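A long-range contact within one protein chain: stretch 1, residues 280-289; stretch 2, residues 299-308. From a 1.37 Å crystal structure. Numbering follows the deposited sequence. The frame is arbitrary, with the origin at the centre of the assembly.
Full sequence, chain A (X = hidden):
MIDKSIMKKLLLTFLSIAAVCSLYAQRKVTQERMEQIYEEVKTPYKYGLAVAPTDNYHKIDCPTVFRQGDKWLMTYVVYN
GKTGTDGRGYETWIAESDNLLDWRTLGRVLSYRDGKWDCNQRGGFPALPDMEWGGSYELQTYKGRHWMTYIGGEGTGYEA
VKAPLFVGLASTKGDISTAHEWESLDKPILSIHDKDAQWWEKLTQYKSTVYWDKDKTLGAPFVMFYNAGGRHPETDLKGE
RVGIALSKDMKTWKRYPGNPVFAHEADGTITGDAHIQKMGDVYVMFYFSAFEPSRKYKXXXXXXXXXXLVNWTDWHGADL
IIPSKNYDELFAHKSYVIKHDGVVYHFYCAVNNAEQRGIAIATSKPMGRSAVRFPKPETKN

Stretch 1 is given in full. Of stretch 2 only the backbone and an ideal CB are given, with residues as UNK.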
# COMPACT_ATOMS: atom_id res chain seq x y z
N GLY A 280 8.76 19.10 -3.64
CA GLY A 280 8.73 20.51 -3.96
C GLY A 280 7.31 20.99 -3.88
O GLY A 280 6.66 20.84 -2.84
N ASP A 281 6.82 21.56 -4.98
CA ASP A 281 5.41 21.97 -5.10
C ASP A 281 4.51 20.91 -5.73
O ASP A 281 3.32 21.16 -5.92
CB ASP A 281 5.29 23.33 -5.83
CG ASP A 281 5.86 23.32 -7.26
OD1 ASP A 281 6.35 22.27 -7.75
OD2 ASP A 281 5.82 24.39 -7.91
N VAL A 282 5.05 19.73 -6.06
CA VAL A 282 4.26 18.67 -6.69
C VAL A 282 4.11 17.41 -5.82
O VAL A 282 5.02 17.04 -5.08
CB VAL A 282 4.78 18.34 -8.12
CG1 VAL A 282 6.02 17.45 -8.08
CG2 VAL A 282 3.69 17.71 -9.00
N TYR A 283 2.94 16.78 -5.89
CA TYR A 283 2.68 15.49 -5.27
C TYR A 283 2.93 14.41 -6.29
O TYR A 283 2.52 14.56 -7.46
CB TYR A 283 1.21 15.36 -4.78
CG TYR A 283 0.86 16.34 -3.70
CD1 TYR A 283 1.25 16.11 -2.37
CD2 TYR A 283 0.13 17.49 -3.99
CE1 TYR A 283 0.91 17.01 -1.37
CE2 TYR A 283 -0.17 18.40 -3.00
CZ TYR A 283 0.22 18.15 -1.70
OH TYR A 283 -0.11 19.06 -0.72
N VAL A 284 3.62 13.35 -5.87
CA VAL A 284 3.87 12.19 -6.68
C VAL A 284 3.15 10.99 -6.08
O VAL A 284 3.34 10.68 -4.91
CB VAL A 284 5.39 11.91 -6.75
CG1 VAL A 284 5.66 10.65 -7.59
CG2 VAL A 284 6.06 13.12 -7.33
N MSE A 285 2.31 10.34 -6.87
CA MSE A 285 1.64 9.16 -6.45
C MSE A 285 2.33 8.00 -7.09
O MSE A 285 2.27 7.82 -8.31
CB MSE A 285 0.17 9.16 -6.89
CG MSE A 285 -0.56 7.91 -6.43
SE MSE A 285 -2.21 7.65 -7.44
CE MSE A 285 -3.25 9.06 -6.58
N PHE A 286 2.94 7.17 -6.24
CA PHE A 286 3.37 5.85 -6.64
C PHE A 286 2.14 4.96 -6.54
O PHE A 286 1.42 5.03 -5.54
CB PHE A 286 4.49 5.35 -5.70
CG PHE A 286 5.72 6.20 -5.75
CD1 PHE A 286 6.59 6.08 -6.82
CD2 PHE A 286 5.96 7.18 -4.80
CE1 PHE A 286 7.76 6.84 -6.87
CE2 PHE A 286 7.09 7.97 -4.87
CZ PHE A 286 7.96 7.83 -5.95
N TYR A 287 1.90 4.17 -7.57
CA TYR A 287 0.74 3.25 -7.59
C TYR A 287 1.07 2.00 -8.38
O TYR A 287 2.03 2.00 -9.19
CB TYR A 287 -0.48 3.99 -8.16
CG TYR A 287 -0.48 4.19 -9.64
CD1 TYR A 287 -1.07 3.23 -10.48
CD2 TYR A 287 0.07 5.33 -10.23
CE1 TYR A 287 -1.09 3.41 -11.87
CE2 TYR A 287 0.05 5.52 -11.60
CZ TYR A 287 -0.53 4.55 -12.41
OH TYR A 287 -0.54 4.74 -13.76
N PHE A 288 0.29 0.95 -8.17
CA PHE A 288 0.37 -0.26 -9.00
C PHE A 288 -0.87 -0.39 -9.85
O PHE A 288 -1.99 0.12 -9.51
CB PHE A 288 0.57 -1.57 -8.24
CG PHE A 288 -0.69 -2.31 -7.78
CD1 PHE A 288 -1.35 -1.96 -6.58
CD2 PHE A 288 -1.18 -3.42 -8.47
CE1 PHE A 288 -2.43 -2.65 -6.13
CE2 PHE A 288 -2.37 -4.09 -8.05
CZ PHE A 288 -2.96 -3.71 -6.87
N SER A 289 -0.69 -1.11 -10.94
CA SER A 289 -1.79 -1.52 -11.77
C SER A 289 -1.64 -2.98 -12.12
O SER A 289 -0.53 -3.51 -12.18
CB SER A 289 -1.85 -0.66 -13.02
OG SER A 289 -3.08 -0.88 -13.72
N UNK A 299 1.19 -7.30 -13.77
CA UNK A 299 1.17 -6.24 -12.75
C UNK A 299 2.50 -5.53 -12.60
O UNK A 299 3.56 -6.14 -12.77
CB UNK A 299 0.76 -6.82 -11.40
N UNK A 300 2.44 -4.25 -12.28
CA UNK A 300 3.58 -3.36 -12.35
C UNK A 300 3.37 -2.10 -11.54
O UNK A 300 2.22 -1.81 -11.15
CB UNK A 300 3.88 -3.00 -13.81
N UNK A 301 4.46 -1.37 -11.26
CA UNK A 301 4.41 -0.06 -10.62
C UNK A 301 4.82 1.06 -11.57
O UNK A 301 5.79 0.95 -12.34
CB UNK A 301 5.31 -0.05 -9.38
N UNK A 302 4.08 2.16 -11.49
CA UNK A 302 4.45 3.42 -12.11
C UNK A 302 4.03 4.60 -11.22
O UNK A 302 3.79 4.41 -10.00
CB UNK A 302 3.81 3.54 -13.50
N UNK A 303 3.92 5.81 -11.78
CA UNK A 303 3.53 6.92 -10.95
C UNK A 303 2.70 7.91 -11.74
O UNK A 303 2.71 7.89 -12.96
CB UNK A 303 4.76 7.60 -10.36
N UNK A 304 2.02 8.75 -10.97
CA UNK A 304 1.34 9.92 -11.45
C UNK A 304 1.75 11.14 -10.64
O UNK A 304 2.35 11.01 -9.56
CB UNK A 304 -0.18 9.72 -11.40
N UNK A 305 1.42 12.34 -11.10
CA UNK A 305 1.71 13.54 -10.33
C UNK A 305 0.57 14.57 -10.42
O UNK A 305 -0.24 14.50 -11.35
CB UNK A 305 3.02 14.16 -10.82
N UNK A 306 0.49 15.44 -9.42
CA UNK A 306 -0.62 16.40 -9.28
C UNK A 306 -0.20 17.59 -8.44
O UNK A 306 0.63 17.46 -7.54
CB UNK A 306 -1.84 15.73 -8.65
N UNK A 307 -0.75 18.77 -8.74
CA UNK A 307 -0.52 19.97 -7.90
C UNK A 307 -1.62 20.14 -6.84
O UNK A 307 -1.39 20.83 -5.81
CB UNK A 307 -0.45 21.22 -8.78
N UNK A 308 -2.76 19.49 -7.06
CA UNK A 308 -4.00 19.73 -6.28
C UNK A 308 -4.65 18.50 -5.61
O UNK A 308 -5.76 18.61 -5.08
CB UNK A 308 -5.04 20.36 -7.21

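The two stretches run antiparallel, and the CB directions alternate between the sheet face carrying Tyr 283, Met 285, Tyr 287 and Ser 289 and the face carrying Val 284, Phe 286 and Phe 288.

At 299 the CB points sideways, 3.6 Å from Ser 289 O, and asks for nothing in particular; it is Ala 299.

Position 300 pairs with Ser 289 through two backbone hydrogen bonds, its N to Ser 289 O (3.1 Å) and Ser 289 N to its O (3.0 Å). A long or aromatic side chain could fold back across the serine. Phe 300 does so: with chi1 p, its CZ lies 3.5 Å from Ser 289 CB, and Ser 289 O sits over one ring face.

Position 301 lies opposite Phe 288, on the same face, where polar and apolar groups are both conceivable. In Asn 301, OD1 approaches Phe 288 CB at 3.2 Å; its amide hydrogen-bonds elsewhere in the structure.

At 302 the CB is 4.5 Å from Tyr 287 OH, and extended angles suit a beta-branched residue; Val, Ile or Thr would serve. Thr 302 places its CG2 3.3 Å from Tyr 287 OH, while backbone hydrogen bonds link its N and O to Tyr 287.

Position 303 lies between Val 284 and Phe 286, with its ideal CB a tight 3.2 Å from Met 285 O. This apolar setting favours an aliphatic or aromatic group. Phe 303 puts CD2 4.1 Å from Val 284 CG1 and CB 4.3 Å from Phe 286 CD1; chi1 p then leads the ring end away.

At 304 the CB approaches Tyr 287 CE2 at 4.2 Å, so a small apolar residue suits well. Ala 304 does this; its backbone exchanges 2.8 Å hydrogen bonds with Met 285, N to O each way.

Position 305 has its CB near Tyr 283 O and 4.0 Å from Val 282 CG2; a modest apolar residue fits, and Ala 305 is one.

Position 306 is held by backbone bonds to Tyr 283, and its CB has little nearby, so small or polar residues suit. Ser 306 OG instead accepts from the backbone N of 308.

At 307 the CB points away, but a long side chain could return toward Val 282 and Asp 281. Tyr 307 lays its ring face against Val 282 CG2, and a water bridges its OH to Asp 281 OD1.

Position 308 meets nothing in stretch 1 and is permissive; it is Asp 308.

Stretch 2 (299-308) AFNTFAASYD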
# COMPACT_ATOMS: atom_id res chain seq x y z
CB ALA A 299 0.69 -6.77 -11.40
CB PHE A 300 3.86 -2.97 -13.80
CG PHE A 300 2.65 -2.30 -14.48
CD1 PHE A 300 1.60 -3.05 -15.07
CD2 PHE A 300 2.55 -0.92 -14.50
CE1 PHE A 300 0.48 -2.42 -15.67
CE2 PHE A 300 1.43 -0.30 -15.10
CZ PHE A 300 0.42 -1.06 -15.67
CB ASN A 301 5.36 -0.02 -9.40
CG ASN A 301 4.91 -0.92 -8.29
OD1 ASN A 301 3.74 -1.23 -8.13
ND2 ASN A 301 5.85 -1.36 -7.47
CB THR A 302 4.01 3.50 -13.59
OG1 THR A 302 4.53 4.69 -14.20
CG2 THR A 302 2.50 3.45 -13.74
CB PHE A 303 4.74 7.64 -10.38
CG PHE A 303 5.52 8.41 -11.40
CD1 PHE A 303 6.46 7.76 -12.21
CD2 PHE A 303 5.28 9.76 -11.60
CE1 PHE A 303 7.19 8.47 -13.18
CE2 PHE A 303 6.00 10.47 -12.57
CZ PHE A 303 6.96 9.82 -13.36
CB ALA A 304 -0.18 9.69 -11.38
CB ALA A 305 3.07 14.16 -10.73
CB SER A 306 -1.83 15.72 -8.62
OG SER A 306 -2.83 16.66 -8.43
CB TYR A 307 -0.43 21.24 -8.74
CG TYR A 307 0.79 21.27 -9.62
CD1 TYR A 307 2.05 21.51 -9.07
CD2 TYR A 307 0.69 21.06 -11.00
CE1 TYR A 307 3.19 21.54 -9.87
CE2 TYR A 307 1.82 21.07 -11.80
CZ TYR A 307 3.07 21.31 -11.23
OH TYR A 307 4.21 21.34 -12.01
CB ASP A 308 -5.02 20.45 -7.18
CG ASP A 308 -5.54 19.58 -8.31
OD1 ASP A 308 -5.44 18.34 -8.26
OD2 ASP A 308 -6.09 20.16 -9.27
O HOH W 1 6.60 21.47 -10.44
O HOH W 2 1.25 21.76 -4.47
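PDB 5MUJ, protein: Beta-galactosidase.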